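Local coordinates for iron-containing alcohol dehydrogenase (Ralstonia eutropha, PDB 3JZD), which probably reduces maleylacetate to 3-oxoadipate with NADH or NADPH, as a homodimeric, NAD-binding member of the iron-containing alcohol dehydrogenase family, at residues 181-186 with 280-285. Sequence-based numbering, arbitrary orientation.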
# COMPACT_ATOMS: atom_id res chain seq x y z
N GLU A 181 8.13 -4.44 -14.92
CA GLU A 181 8.10 -3.13 -15.58
C GLU A 181 7.76 -2.00 -14.64
O GLU A 181 8.21 -0.86 -14.82
CB GLU A 181 7.13 -3.09 -16.81
CG GLU A 181 7.54 -4.01 -17.92
CD GLU A 181 7.21 -3.45 -19.28
OE1 GLU A 181 5.99 -3.23 -19.61
OE2 GLU A 181 8.20 -3.25 -20.03
N GLY A 182 6.98 -2.29 -13.61
CA GLY A 182 6.70 -1.32 -12.57
C GLY A 182 8.00 -0.82 -11.94
O GLY A 182 8.14 0.35 -11.62
N LEU A 183 8.96 -1.72 -11.77
CA LEU A 183 10.21 -1.34 -11.16
C LEU A 183 10.96 -0.31 -11.99
O LEU A 183 11.82 0.36 -11.47
CB LEU A 183 11.07 -2.58 -10.87
CG LEU A 183 10.58 -3.43 -9.72
CD1 LEU A 183 11.17 -4.86 -9.79
CD2 LEU A 183 10.92 -2.73 -8.41
N TYR A 184 10.74 -0.25 -13.30
CA TYR A 184 11.44 0.75 -14.09
C TYR A 184 10.54 1.79 -14.74
O TYR A 184 10.94 2.49 -15.65
CB TYR A 184 12.37 0.10 -15.09
CG TYR A 184 11.80 -0.86 -16.10
CD1 TYR A 184 11.06 -0.41 -17.18
CD2 TYR A 184 12.13 -2.22 -16.07
CE1 TYR A 184 10.60 -1.30 -18.15
CE2 TYR A 184 11.69 -3.11 -17.05
CZ TYR A 184 10.94 -2.63 -18.08
OH TYR A 184 10.52 -3.48 -19.06
N ALA A 185 9.33 1.91 -14.21
CA ALA A 185 8.35 2.83 -14.74
C ALA A 185 8.89 4.23 -14.68
O ALA A 185 9.64 4.58 -13.79
CB ALA A 185 7.07 2.78 -13.93
N ARG A 186 8.48 5.04 -15.63
CA ARG A 186 8.88 6.41 -15.63
C ARG A 186 8.41 7.07 -14.35
O ARG A 186 9.06 7.96 -13.85
CB ARG A 186 8.27 7.08 -16.83
CG ARG A 186 8.73 8.45 -17.06
CD ARG A 186 7.88 9.02 -18.15
NE ARG A 186 8.41 10.28 -18.59
CZ ARG A 186 7.96 10.94 -19.64
NH1 ARG A 186 6.94 10.44 -20.35
NH2 ARG A 186 8.52 12.09 -19.99
N MSE A 280 16.73 -4.42 -12.78
CA MSE A 280 17.14 -5.79 -13.03
C MSE A 280 17.70 -6.51 -11.80
O MSE A 280 17.36 -7.68 -11.56
CB MSE A 280 18.19 -5.87 -14.13
CG MSE A 280 17.76 -5.52 -15.53
SE MSE A 280 16.11 -6.31 -16.21
CE MSE A 280 14.79 -5.14 -15.39
N ALA A 281 18.59 -5.84 -11.06
CA ALA A 281 19.11 -6.38 -9.80
C ALA A 281 17.99 -6.70 -8.77
O ALA A 281 18.11 -7.65 -8.01
CB ALA A 281 20.19 -5.45 -9.19
N ARG A 282 16.94 -5.91 -8.72
CA ARG A 282 15.81 -6.18 -7.84
C ARG A 282 15.01 -7.36 -8.37
O ARG A 282 14.57 -8.19 -7.59
CB ARG A 282 14.92 -4.95 -7.63
CG ARG A 282 15.67 -3.84 -6.90
CD ARG A 282 14.86 -2.62 -6.59
NE ARG A 282 13.83 -2.88 -5.58
CZ ARG A 282 13.11 -1.92 -5.00
NH1 ARG A 282 13.30 -0.65 -5.36
NH2 ARG A 282 12.21 -2.24 -4.07
N ILE A 283 14.83 -7.46 -9.68
CA ILE A 283 14.11 -8.60 -10.19
C ILE A 283 14.90 -9.89 -9.92
O ILE A 283 14.33 -10.92 -9.58
CB ILE A 283 13.83 -8.45 -11.66
CG1 ILE A 283 12.82 -7.30 -11.88
CG2 ILE A 283 13.36 -9.79 -12.23
CD1 ILE A 283 12.73 -6.88 -13.37
N ARG A 284 16.22 -9.82 -10.06
CA ARG A 284 17.11 -10.97 -9.84
C ARG A 284 17.07 -11.45 -8.40
O ARG A 284 16.93 -12.65 -8.14
CB ARG A 284 18.53 -10.63 -10.24
CG ARG A 284 18.66 -10.52 -11.75
CD ARG A 284 19.98 -9.91 -12.23
NE ARG A 284 21.13 -10.50 -11.57
CZ ARG A 284 22.12 -9.83 -10.97
NH1 ARG A 284 22.17 -8.50 -10.98
NH2 ARG A 284 23.07 -10.52 -10.38
N ARG A 285 17.13 -10.49 -7.47
CA ARG A 285 17.05 -10.78 -6.04
C ARG A 285 15.72 -11.45 -5.73
O ARG A 285 15.68 -12.42 -5.00
CB ARG A 285 17.19 -9.50 -5.23
CG ARG A 285 17.23 -9.71 -3.73
CD ARG A 285 17.62 -8.43 -2.98
NE ARG A 285 16.66 -7.34 -3.21
CZ ARG A 285 16.82 -6.08 -2.79
NH1 ARG A 285 17.91 -5.72 -2.11
NH2 ARG A 285 15.90 -5.16 -3.07
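L183 meets the helical segment 280-285 with both of its methyl groups, each on a different residue. CD1 packs against I283 CG1 at 3.6 Å, the shortest approach between the two segments. CD2 lies over one face of the R282 guanidinium, offset toward its rim and 4.1 Å from R282 NE. The charge of R282 is met elsewhere: NE forms a salt bridge with E197 OE1, and R285 NE one with E197 OE2.

Y184 supplies the second point of contact. The selenomethionine M280 brings its CE methyl to the ring edge, near the ring plane, with Y184 CD2 4.0 Å away. M280 CB points away from 181-186, but bends at chi2 (-47°) and chi3 (80°) return the chain end to the tyrosine. No hydrogen bond joins the two segments, so the interface, 209 Å² summed over both sides, rests on van der Waals contact.

What positions the tyrosine lies within its own segment. Its chi1 of 58° sets CG between the backbone N and carbonyl carbon, and one ring face lies against E181 CA, 3.8 Å from the ring plane. Y184 OH donates to E181 OE2 at 2.5 Å, and OE2 accepts through its anti lone pair; the hydroxyl also bonds N272. OE1 of E181 is bonded to the backbone N of A240 and to H243 ND1, OE2 also to the backbone N of H242, which fixes the buried carboxylate. A type I turn from G182 to A185 carries L183 and Y184 at its two central positions.

The contact thus joins segment 181-186, which lies on helix 165-182, to helix 277-287 in the helical C-terminal region, away from the NAD and calcium sites. Helix 190-212 touches L183, R282 and I283, while helix 294-304 packs on M280 and I283.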